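Local coordinates for Thiol:disulfide interchange protein (Proteus mirabilis, PDB 4OD7) that probably acts as a periplasmic dithiol oxidase of the DsbA family, passing disulfide bonds to proteins as they fold, at residues K71-A76 and D107-T112; V79-G84 and N133-Q138; D87-A92 and A116-E121; F146-N149 and M154-D157; Y160-D165 and N184-K189. The protein carries 1 engineered substitution. One frame throughout, in Å; residues are numbered along the deposited sequence.

Interaction 1: residues K71-A76 and D107-T112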
# COMPACT_ATOMS: atom_id res chain seq x y z
N LYS A 71 -7.62 -9.45 -7.44
CA LYS A 71 -6.62 -10.42 -7.13
C LYS A 71 -5.57 -10.50 -8.24
O LYS A 71 -4.39 -10.78 -7.99
CB LYS A 71 -7.33 -11.73 -6.83
CG LYS A 71 -7.83 -12.49 -8.00
CD LYS A 71 -8.41 -13.83 -7.56
CE LYS A 71 -9.32 -14.43 -8.63
NZ LYS A 71 -10.54 -13.59 -8.88
N GLU A 72 -5.96 -10.17 -9.46
CA GLU A 72 -5.02 -10.14 -10.55
C GLU A 72 -4.09 -8.97 -10.36
O GLU A 72 -2.95 -9.02 -10.79
CB GLU A 72 -5.72 -10.13 -11.91
CG GLU A 72 -6.37 -11.47 -12.14
CD GLU A 72 -7.71 -11.66 -11.47
OE1 GLU A 72 -8.22 -10.79 -10.77
OE2 GLU A 72 -8.18 -12.79 -11.49
N MET A 73 -4.60 -7.91 -9.72
CA MET A 73 -3.82 -6.73 -9.47
C MET A 73 -2.91 -6.92 -8.30
O MET A 73 -1.83 -6.34 -8.24
CB MET A 73 -4.75 -5.52 -9.27
CG MET A 73 -5.36 -5.07 -10.62
SD MET A 73 -4.27 -4.50 -11.91
CE MET A 73 -3.67 -3.01 -11.18
N THR A 74 -3.31 -7.77 -7.37
CA THR A 74 -2.43 -8.16 -6.29
C THR A 74 -1.22 -8.92 -6.79
O THR A 74 -0.13 -8.69 -6.33
CB THR A 74 -3.17 -9.01 -5.26
OG1 THR A 74 -4.17 -8.21 -4.65
CG2 THR A 74 -2.26 -9.58 -4.21
N ARG A 75 -1.41 -9.80 -7.77
CA ARG A 75 -0.29 -10.51 -8.41
C ARG A 75 0.60 -9.53 -9.20
O ARG A 75 1.80 -9.64 -9.12
CB ARG A 75 -0.80 -11.62 -9.31
CG ARG A 75 0.33 -12.46 -9.97
CD ARG A 75 -0.27 -13.75 -10.55
NE ARG A 75 -0.72 -14.68 -9.51
CZ ARG A 75 0.05 -15.56 -8.89
NH1 ARG A 75 1.33 -15.69 -9.19
NH2 ARG A 75 -0.48 -16.32 -7.97
N ALA A 76 0.01 -8.57 -9.90
CA ALA A 76 0.73 -7.50 -10.59
C ALA A 76 1.65 -6.78 -9.62
O ALA A 76 2.78 -6.46 -9.94
CB ALA A 76 -0.24 -6.51 -11.21
N ASP A 107 -4.01 -9.45 -19.90
CA ASP A 107 -3.08 -9.07 -20.95
C ASP A 107 -2.79 -7.58 -20.86
O ASP A 107 -1.68 -7.14 -21.12
CB ASP A 107 -3.61 -9.42 -22.34
CG ASP A 107 -2.58 -9.08 -23.46
OD1 ASP A 107 -1.46 -9.64 -23.39
OD2 ASP A 107 -2.84 -8.27 -24.37
N ASP A 108 -3.78 -6.79 -20.52
CA ASP A 108 -3.57 -5.36 -20.34
C ASP A 108 -2.62 -5.02 -19.19
O ASP A 108 -1.88 -4.05 -19.23
CB ASP A 108 -4.90 -4.68 -20.11
CG ASP A 108 -5.78 -4.73 -21.31
OD1 ASP A 108 -5.27 -4.83 -22.45
OD2 ASP A 108 -6.98 -4.63 -21.11
N ILE A 109 -2.68 -5.79 -18.12
CA ILE A 109 -1.72 -5.62 -17.04
C ILE A 109 -0.32 -5.85 -17.60
O ILE A 109 0.57 -5.02 -17.43
CB ILE A 109 -1.99 -6.56 -15.88
CG1 ILE A 109 -3.42 -6.37 -15.40
CG2 ILE A 109 -1.01 -6.27 -14.76
CD1 ILE A 109 -3.85 -7.25 -14.26
N ARG A 110 -0.13 -6.96 -18.30
CA ARG A 110 1.12 -7.26 -18.98
C ARG A 110 1.59 -6.12 -19.91
O ARG A 110 2.74 -5.69 -19.83
CB ARG A 110 0.97 -8.55 -19.75
CG ARG A 110 2.21 -9.00 -20.48
CD ARG A 110 2.01 -10.35 -21.05
NE ARG A 110 3.21 -10.83 -21.72
CZ ARG A 110 3.51 -10.56 -22.99
NH1 ARG A 110 2.73 -9.77 -23.70
NH2 ARG A 110 4.61 -11.06 -23.53
N THR A 111 0.69 -5.62 -20.75
CA THR A 111 1.03 -4.51 -21.66
C THR A 111 1.48 -3.30 -20.88
O THR A 111 2.37 -2.62 -21.30
CB THR A 111 -0.14 -4.08 -22.55
OG1 THR A 111 -0.50 -5.16 -23.42
CG2 THR A 111 0.25 -2.90 -23.38
N THR A 112 0.84 -3.04 -19.74
CA THR A 112 1.21 -1.92 -18.87
C THR A 112 2.65 -1.98 -18.35
O THR A 112 3.38 -1.01 -18.42
CB THR A 112 0.25 -1.87 -17.64
OG1 THR A 112 -1.10 -1.82 -18.10
CG2 THR A 112 0.55 -0.66 -16.73
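I109 reaches from helix 106-115 to helix 70-83 with both arms of its branched side chain, and each arm finds its own partner. The end methyl, I109 CD1, lies 3.6 Å from the sulfur M73 SD. The other branch, I109 CG2, sits 3.6 Å from the methyl A76 CB. CG1 stands anti to the carbonyl carbon (chi1 -55°) and CG2 anti to the backbone N, and this spread lets one isoleucine meet two positions of the facing helix that are three residues apart. I109 CD1 also comes within 4.0 Å of the carbonyl E72 O, touching the backbone at the start of that turn, while the E72 carboxylate bends away at chi2. M73 gets its sulfur to the interface by curling, all three of its torsions near -60°, as an unbranched, flexible chain can. The segments' axes are 10.9 Å apart and only 27° from parallel. Both helices belong to the all-helical insertion that DsbA proteins carry within the thioredoxin fold, here between strands 58-62 and 153-156. Further out, I103 and Y123 also pack on I109, and L93, I97 and F30 on M73. The turn that holds I109 is tied by T112 OG1, which donates to D108 O over 2.6 Å; T112 N reaches the same oxygen from the opposite face of its carbonyl plane. D108 OD2 in turn accepts from R104 N.

Interaction 2: residues V79-G84 and N133-Q138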
# COMPACT_ATOMS: atom_id res chain seq x y z
N VAL A 79 4.56 -8.88 -8.88
CA VAL A 79 5.51 -8.81 -9.99
C VAL A 79 6.33 -7.53 -9.89
O VAL A 79 7.54 -7.54 -10.14
CB VAL A 79 4.79 -8.91 -11.35
CG1 VAL A 79 5.76 -8.64 -12.50
CG2 VAL A 79 4.16 -10.29 -11.49
N ALA A 80 5.67 -6.42 -9.57
CA ALA A 80 6.35 -5.14 -9.48
C ALA A 80 7.44 -5.18 -8.42
O ALA A 80 8.53 -4.62 -8.62
CB ALA A 80 5.37 -4.05 -9.19
N ILE A 81 7.12 -5.81 -7.28
CA ILE A 81 8.06 -6.01 -6.18
C ILE A 81 9.19 -6.90 -6.63
O ILE A 81 10.35 -6.59 -6.38
CB ILE A 81 7.39 -6.59 -4.95
CG1 ILE A 81 6.37 -5.57 -4.40
CG2 ILE A 81 8.43 -6.95 -3.88
CD1 ILE A 81 5.46 -6.14 -3.41
N ALA A 82 8.85 -8.03 -7.25
CA ALA A 82 9.86 -8.98 -7.67
C ALA A 82 10.86 -8.39 -8.68
O ALA A 82 12.06 -8.74 -8.67
CB ALA A 82 9.21 -10.25 -8.25
N LEU A 83 10.35 -7.54 -9.59
CA LEU A 83 11.20 -6.93 -10.61
C LEU A 83 11.81 -5.65 -10.09
O LEU A 83 12.68 -5.09 -10.73
CB LEU A 83 10.41 -6.67 -11.90
CG LEU A 83 9.90 -7.96 -12.55
CD1 LEU A 83 9.20 -7.73 -13.83
CD2 LEU A 83 10.99 -9.03 -12.69
N GLY A 84 11.30 -5.17 -8.95
CA GLY A 84 11.78 -3.95 -8.32
C GLY A 84 11.43 -2.71 -9.11
O GLY A 84 12.16 -1.73 -9.09
N ASN A 133 4.55 -16.06 -6.49
CA ASN A 133 3.57 -16.84 -5.73
C ASN A 133 3.67 -16.62 -4.21
O ASN A 133 2.67 -16.37 -3.56
CB ASN A 133 3.72 -18.32 -6.05
CG ASN A 133 3.39 -18.65 -7.50
OD1 ASN A 133 2.65 -17.93 -8.18
ND2 ASN A 133 3.95 -19.74 -7.97
N SER A 134 4.88 -16.61 -3.67
CA SER A 134 5.11 -16.35 -2.26
C SER A 134 4.67 -14.96 -1.86
O SER A 134 4.06 -14.80 -0.82
CB SER A 134 6.59 -16.49 -1.93
OG SER A 134 7.01 -17.81 -2.19
N LEU A 135 4.97 -13.97 -2.69
CA LEU A 135 4.53 -12.59 -2.42
C LEU A 135 3.01 -12.47 -2.43
O LEU A 135 2.44 -11.67 -1.68
CB LEU A 135 5.10 -11.61 -3.45
CG LEU A 135 6.58 -11.31 -3.32
CD1 LEU A 135 7.07 -10.64 -4.56
CD2 LEU A 135 6.87 -10.43 -2.14
N VAL A 136 2.34 -13.20 -3.30
CA VAL A 136 0.89 -13.13 -3.35
C VAL A 136 0.33 -13.67 -2.02
O VAL A 136 -0.56 -13.06 -1.42
CB VAL A 136 0.31 -13.89 -4.60
CG1 VAL A 136 -1.19 -14.33 -4.39
CG2 VAL A 136 0.62 -13.07 -5.93
N SER A 137 0.86 -14.82 -1.59
CA SER A 137 0.46 -15.45 -0.34
C SER A 137 0.73 -14.52 0.81
O SER A 137 -0.10 -14.37 1.70
CB SER A 137 1.15 -16.77 -0.16
OG SER A 137 0.80 -17.60 -1.23
N GLN A 138 1.88 -13.86 0.78
CA GLN A 138 2.28 -12.93 1.83
C GLN A 138 1.27 -11.80 2.01
O GLN A 138 0.98 -11.41 3.13
CB GLN A 138 3.61 -12.30 1.51
CG GLN A 138 4.10 -11.46 2.68
CD GLN A 138 5.59 -11.19 2.61
OE1 GLN A 138 6.37 -11.84 3.28
NE2 GLN A 138 5.98 -10.21 1.79
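L135 carries the whole of this contact for N133-Q138, meeting I81 and A82 near the end of helix 70-83, and the residues before and after it tie helix 130-145 to its surroundings. N133, first in sequence, uses its amide oxygen OD1 to accept from R75 NH1, so a polar link to an earlier part of helix 70-83 lies beside the apolar one. S134 OG donates to F130 O, the carbonyl one turn back in its own helix. L135 then points at the neighbouring helix. Its CD1 leads, with L135 CD1 4.0 Å from I81 CG2, and L135 CD2 follows at 4.2 Å from that same methyl; the side chains meet at a slant. L135 CD1 also approaches A82, 4.1 Å from A82 N and 4.3 Å from A82 CB. A forked leucine suits this place, since one end can cover both a beta-branched neighbour and a small alanine that lets it near the helix backbone. V136 continues the packing on the preceding turn of helix 70-83, against R75 and A78. The contact is modest and lies at the surface, with distances of ordinary loose apolar packing. Just beyond A82, helix 70-83 ends in a Schellman motif whose C-prime residue is G84: V85 N bonds back to A80 O, G84 N makes a weak bond to I81 O, and the positive phi of 70° is easily taken up by glycine. Apolar helix-to-helix packing of this kind is part of the helical domain characteristic of DsbA.

Interaction 3: residues D87-A92 and A116-E121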
# COMPACT_ATOMS: atom_id res chain seq x y z
N ASP A 87 8.14 1.88 -8.54
CA ASP A 87 8.02 3.29 -8.87
C ASP A 87 7.66 3.60 -10.31
O ASP A 87 7.01 4.60 -10.60
CB ASP A 87 9.36 3.99 -8.58
CG ASP A 87 9.58 4.26 -7.12
OD1 ASP A 87 8.70 3.92 -6.31
OD2 ASP A 87 10.66 4.81 -6.78
N GLN A 88 8.09 2.73 -11.20
CA GLN A 88 7.84 2.86 -12.63
C GLN A 88 6.42 2.45 -13.03
O GLN A 88 5.83 3.09 -13.87
CB GLN A 88 8.85 2.00 -13.42
CG GLN A 88 10.30 2.54 -13.51
CD GLN A 88 11.04 2.68 -12.18
OE1 GLN A 88 10.98 1.81 -11.29
NE2 GLN A 88 11.76 3.79 -12.04
N VAL A 89 5.86 1.39 -12.45
CA VAL A 89 4.58 0.86 -12.93
C VAL A 89 3.44 1.36 -12.06
O VAL A 89 2.32 1.44 -12.54
CB VAL A 89 4.51 -0.71 -12.94
CG1 VAL A 89 5.71 -1.31 -13.61
CG2 VAL A 89 4.40 -1.29 -11.56
N SER A 90 3.74 1.68 -10.80
CA SER A 90 2.70 2.09 -9.87
C SER A 90 1.85 3.25 -10.46
O SER A 90 0.64 3.14 -10.47
CB SER A 90 3.29 2.47 -8.52
OG SER A 90 2.27 2.87 -7.64
N PRO A 91 2.47 4.35 -10.95
CA PRO A 91 1.63 5.38 -11.54
C PRO A 91 0.78 4.90 -12.72
O PRO A 91 -0.40 5.27 -12.86
CB PRO A 91 2.65 6.42 -11.96
CG PRO A 91 3.79 6.21 -11.08
CD PRO A 91 3.88 4.78 -10.89
N ALA A 92 1.36 4.03 -13.55
CA ALA A 92 0.67 3.50 -14.76
C ALA A 92 -0.50 2.56 -14.44
O ALA A 92 -1.50 2.50 -15.17
CB ALA A 92 1.68 2.77 -15.72
N ALA A 116 5.91 0.45 -19.38
CA ALA A 116 6.71 1.04 -18.31
C ALA A 116 8.17 0.53 -18.34
O ALA A 116 8.88 0.65 -17.34
CB ALA A 116 6.08 0.75 -16.96
N GLY A 117 8.57 -0.12 -19.45
CA GLY A 117 9.95 -0.54 -19.68
C GLY A 117 10.39 -1.92 -19.23
O GLY A 117 11.55 -2.31 -19.38
N VAL A 118 9.46 -2.66 -18.65
CA VAL A 118 9.73 -4.02 -18.25
C VAL A 118 9.82 -4.94 -19.50
O VAL A 118 8.97 -4.91 -20.39
CB VAL A 118 8.63 -4.46 -17.26
CG1 VAL A 118 8.75 -5.91 -16.88
CG2 VAL A 118 8.69 -3.60 -16.03
N LYS A 119 10.81 -5.81 -19.53
CA LYS A 119 10.97 -6.72 -20.63
C LYS A 119 9.92 -7.76 -20.57
O LYS A 119 9.64 -8.27 -19.50
CB LYS A 119 12.36 -7.38 -20.61
N ALA A 120 9.24 -7.97 -21.68
CA ALA A 120 8.18 -8.95 -21.77
C ALA A 120 8.67 -10.28 -21.22
O ALA A 120 7.97 -10.93 -20.46
CB ALA A 120 7.71 -9.12 -23.18
N GLU A 121 9.90 -10.65 -21.54
CA GLU A 121 10.38 -11.96 -21.18
C GLU A 121 10.56 -12.05 -19.66
O GLU A 121 10.27 -13.10 -19.09
CB GLU A 121 11.70 -12.29 -21.87
CG GLU A 121 12.76 -11.19 -21.79
CD GLU A 121 12.81 -10.23 -22.97
OE1 GLU A 121 11.77 -9.98 -23.60
OE2 GLU A 121 13.91 -9.70 -23.22
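V89 and A116 bring the two backbones to 5.8 Å between their CA atoms, where the kinked helix 86-99 passes the point at which helix 106-115 ends and its chain turns off toward helix 120-126. Such closeness suits the small side chain of A116. Its methyl points at the helix, with A116 CB 3.9 Å from the carbonyl oxygen Q88 O and 4.0 Å from V89 CG1. Q88 contributes the base of its side chain, Q88 CB standing 4.1 Å from A116 O, before the chain bends at chi2 and takes its amide away. V89 lies along the flank; with chi1 at -49°, CG1 is anti to the carbonyl carbon and is the methyl that meets the second segment. V89 CG1 also comes to 4.5 Å from V118 CG2, a looser touch. Between these two partners, G117 serves as the C-prime residue of a Schellman motif, V118 N bonding to F113 O and G117 N to I114 O. At G117's phi of 91° a CB would run into A116's carbonyl oxygen, so glycine suits. Helix 86-99 kinks at P91 and A92, neither nitrogen bonding to the turn before; that of P91 has no hydrogen to give. Around the contact, V89 also packs on F113 of helix 106-115, V89 and V118 on A80 and L83 of helix 70-83, and S90 and P91 on E40 of helix 33-41.

Interaction 4: residues F146-N149 and M154-D157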
# COMPACT_ATOMS: atom_id res chain seq x y z
N PHE A 146 -4.16 -8.77 9.69
CA PHE A 146 -4.24 -7.40 10.13
C PHE A 146 -5.69 -6.88 10.05
O PHE A 146 -5.95 -5.72 10.34
CB PHE A 146 -3.29 -6.52 9.30
CG PHE A 146 -1.84 -6.78 9.56
CD1 PHE A 146 -1.09 -5.85 10.25
CD2 PHE A 146 -1.22 -7.93 9.13
CE1 PHE A 146 0.25 -6.06 10.51
CE2 PHE A 146 0.11 -8.14 9.37
CZ PHE A 146 0.84 -7.20 10.07
N GLN A 147 -6.63 -7.77 9.70
CA GLN A 147 -8.05 -7.45 9.56
C GLN A 147 -8.31 -6.18 8.75
O GLN A 147 -8.95 -5.22 9.23
CB GLN A 147 -8.70 -7.31 10.94
N ILE A 148 -7.82 -6.16 7.52
CA ILE A 148 -7.93 -4.98 6.66
C ILE A 148 -9.17 -5.11 5.84
O ILE A 148 -9.29 -6.04 5.05
CB ILE A 148 -6.72 -4.82 5.76
CG1 ILE A 148 -5.45 -4.82 6.61
CG2 ILE A 148 -6.85 -3.55 4.86
CD1 ILE A 148 -5.43 -3.76 7.66
N ASN A 149 -10.08 -4.17 6.04
CA ASN A 149 -11.37 -4.17 5.38
C ASN A 149 -11.55 -2.96 4.48
O ASN A 149 -12.49 -2.90 3.73
CB ASN A 149 -12.50 -4.14 6.42
CG ASN A 149 -12.65 -5.44 7.19
OD1 ASN A 149 -12.52 -6.54 6.63
ND2 ASN A 149 -12.91 -5.32 8.49
N MET A 154 -2.57 1.49 7.31
CA MET A 154 -1.17 1.26 7.71
C MET A 154 -1.17 0.75 9.17
O MET A 154 -1.93 1.24 10.01
CB MET A 154 -0.34 2.56 7.57
CG MET A 154 1.15 2.44 7.69
SD MET A 154 2.01 4.03 7.61
CE MET A 154 1.78 4.49 5.91
N VAL A 155 -0.42 -0.30 9.43
CA VAL A 155 -0.36 -0.87 10.77
C VAL A 155 1.09 -0.88 11.23
O VAL A 155 1.98 -1.18 10.43
CB VAL A 155 -0.96 -2.24 10.82
CG1 VAL A 155 -0.89 -2.79 12.25
CG2 VAL A 155 -2.40 -2.14 10.33
N ILE A 156 1.34 -0.51 12.48
CA ILE A 156 2.71 -0.38 12.95
C ILE A 156 3.04 -1.38 14.04
O ILE A 156 2.25 -1.57 14.95
CB ILE A 156 2.95 1.04 13.43
CG1 ILE A 156 2.79 1.97 12.22
CG2 ILE A 156 4.33 1.18 14.02
CD1 ILE A 156 2.70 3.40 12.57
N ASP A 157 4.19 -2.04 13.92
CA ASP A 157 4.65 -3.07 14.86
C ASP A 157 3.65 -4.21 15.06
O ASP A 157 3.71 -4.94 16.08
CB ASP A 157 5.01 -2.43 16.19
CG ASP A 157 6.23 -1.53 16.09
OD1 ASP A 157 7.11 -1.85 15.26
OD2 ASP A 157 6.28 -0.51 16.80
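F146 and I148, in the connection between helix 130-145 and strand 153-156, pack on V155 of that strand; in thioredoxin-fold oxidoreductases the end of this connection bears the conserved cis-proline. F146 sits at the end of the helix, where Q147 with its positive phi of 47° closes a Schellman motif and sends the chain back toward the sheet. The phenyl ring turns an edge to the valine: F146 CD1 is 3.7 Å from both V155 CB and V155 CG1, and the methyl CG1 lies in the ring plane. The next ring carbon, F146 CE1, is 3.9 Å from V155 CG1. V155 holds CG1 anti to its backbone N (chi1 -179°). Its second methyl, V155 CG2, touches F146 CD1 too, at 3.9 Å, and is only loosely met by I148 CD1, 4.4 Å from V155 CG2. A beta-branched valine fits the extended strand. The alternation of the strand sends M154 and I156 to the other side of the sheet, against Y179 and V183 of helix 172-187. On the near side, V25 of strand 24-28 bonds to V155 through the backbone and touches F146, I148 touches F27 of the same strand, and K161 of strand 160-162 flanks V155.

Interaction 5: residues Y160-D165 and N184-K189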
# COMPACT_ATOMS: atom_id res chain seq x y z
N TYR A 160 -0.42 -1.40 16.26
CA TYR A 160 -1.16 -0.13 16.22
C TYR A 160 -1.69 0.16 14.83
O TYR A 160 -0.93 0.21 13.89
CB TYR A 160 -0.28 1.06 16.63
CG TYR A 160 0.46 0.93 17.95
CD1 TYR A 160 -0.23 0.87 19.15
CD2 TYR A 160 1.86 0.89 18.00
CE1 TYR A 160 0.43 0.78 20.37
CE2 TYR A 160 2.54 0.79 19.22
CZ TYR A 160 1.81 0.74 20.40
OH TYR A 160 2.44 0.63 21.64
N LYS A 161 -3.00 0.37 14.72
CA LYS A 161 -3.60 0.78 13.46
C LYS A 161 -3.80 2.28 13.40
O LYS A 161 -4.53 2.87 14.21
CB LYS A 161 -4.90 0.03 13.22
CG LYS A 161 -5.51 0.29 11.87
CD LYS A 161 -6.79 -0.48 11.66
CE LYS A 161 -6.40 -1.94 11.31
NZ LYS A 161 -7.50 -2.86 10.88
N MET A 162 -3.13 2.91 12.44
CA MET A 162 -3.31 4.33 12.17
C MET A 162 -4.76 4.75 11.96
O MET A 162 -5.53 4.03 11.35
CB MET A 162 -2.52 4.77 10.95
CG MET A 162 -1.05 4.67 11.11
SD MET A 162 -0.37 5.72 12.38
CE MET A 162 -0.59 7.40 11.82
N LYS A 163 -5.11 5.88 12.55
CA LYS A 163 -6.40 6.52 12.36
C LYS A 163 -6.25 7.73 11.46
O LYS A 163 -5.90 8.81 11.91
CB LYS A 163 -6.96 6.93 13.71
CG LYS A 163 -8.43 7.01 13.73
CD LYS A 163 -8.96 7.21 15.14
CE LYS A 163 -9.79 8.48 15.23
NZ LYS A 163 -11.16 8.34 14.70
N ASN A 164 -6.46 7.50 10.16
CA ASN A 164 -6.16 8.50 9.13
C ASN A 164 -7.02 9.75 9.28
O ASN A 164 -6.63 10.83 8.83
CB ASN A 164 -6.28 7.89 7.72
CG ASN A 164 -5.19 6.85 7.43
OD1 ASN A 164 -4.43 6.46 8.29
ND2 ASN A 164 -5.16 6.36 6.20
N ASP A 165 -8.20 9.57 9.85
CA ASP A 165 -9.13 10.68 10.10
C ASP A 165 -8.89 11.24 11.50
O ASP A 165 -9.70 11.98 12.02
CB ASP A 165 -10.59 10.24 9.94
CG ASP A 165 -11.14 9.50 11.11
OD1 ASP A 165 -10.40 8.93 11.86
OD2 ASP A 165 -12.37 9.39 11.23
N ASN A 184 6.54 7.89 13.31
CA ASN A 184 7.85 7.83 13.94
C ASN A 184 7.71 7.81 15.47
O ASN A 184 8.55 7.23 16.18
CB ASN A 184 8.68 9.05 13.54
CG ASN A 184 9.17 9.00 12.12
OD1 ASN A 184 9.03 8.00 11.43
ND2 ASN A 184 9.74 10.09 11.67
N GLN A 185 6.62 8.39 15.99
CA GLN A 185 6.36 8.37 17.42
C GLN A 185 5.87 7.00 17.83
O GLN A 185 6.22 6.50 18.88
CB GLN A 185 5.34 9.45 17.81
N LEU A 186 5.07 6.37 16.98
CA LEU A 186 4.65 5.01 17.25
C LEU A 186 5.78 4.03 17.08
O LEU A 186 5.75 2.91 17.60
CB LEU A 186 3.55 4.63 16.29
CG LEU A 186 2.19 5.21 16.61
CD1 LEU A 186 1.41 5.36 15.33
CD2 LEU A 186 1.49 4.27 17.55
N LEU A 187 6.77 4.41 16.28
CA LEU A 187 7.91 3.52 16.09
C LEU A 187 8.82 3.47 17.31
O LEU A 187 9.31 2.37 17.68
CB LEU A 187 8.70 3.96 14.86
CG LEU A 187 8.05 3.59 13.53
CD1 LEU A 187 8.88 4.18 12.43
CD2 LEU A 187 7.89 2.06 13.38
N MET A 188 9.07 4.63 17.92
CA MET A 188 9.87 4.68 19.15
C MET A 188 9.12 4.10 20.35
O MET A 188 9.67 4.06 21.45
CB MET A 188 10.33 6.11 19.47
CG MET A 188 11.42 6.72 18.55
SD MET A 188 13.00 5.82 18.40
CE MET A 188 12.75 4.88 16.88
N LYS A 189 7.90 3.62 20.14
CA LYS A 189 7.06 3.13 21.24
C LYS A 189 7.10 1.60 21.41
O LYS A 189 6.60 0.85 20.58
CB LYS A 189 5.64 3.60 21.01
CG LYS A 189 4.67 3.36 22.15
CD LYS A 189 3.36 4.05 21.85
CE LYS A 189 2.27 3.79 22.90
NZ LYS A 189 2.08 4.95 23.82
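Y160 of strand 160-162 and L186 of the last turn of helix 172-187 stand 7.8 Å apart between CA atoms. L186 lays a methyl over one face of the tyrosine ring: L186 CD2 is 3.8 Å from the Y160 ring centroid, 29° off the ring normal, a CH-pi contact. Its other methyl, L186 CD1, meets the sulfur M162 SD at 3.5 Å. M162 folds back on itself at chi2 and chi3 to bring SD near. The leucine thus spans two residues on the same side of the strand, one of the points where helix 172-187 packs on the sheet of the thioredoxin fold. K189 runs across the phenol end at about a right angle, K189 CE 3.4 Å from Y160 OH; its aliphatic chain does the touching, as suits a long lysine near the exposed C terminus. Y11 of strand 11-13 meets the Y160 ring at about 80°, and I156 of strand 153-156 also packs on L186. K163 NZ bonds to D165 OD1 over 3.0 Å in a salt bridge, on the syn side of the carboxylate and somewhat out of its plane. N164 OD1 pairs with Y179 OH, and D165 packs on the backbone of the bound peptide.

From the N terminus, the first contact to open is interaction 1, whose loop from helix 70-83 closes at helix 106-115. Interaction 2 opens farther along helix 70-83 and closes only at helix 130-145, so the two cross. Interaction 3 opens and closes within the span of interaction 2, while it crosses interaction 1. These three touch one another and knit the helical insertion into one body. Interactions 4 and 5 follow in series, on the other side of the chain's centre from interaction 1, whose centre lies about 24 and 32 Å away. Interaction 4 closes a short turn onto strand 153-156, and interaction 5 ties the adjacent strand 160-162 to the C-terminal helix, both within the thioredoxin part.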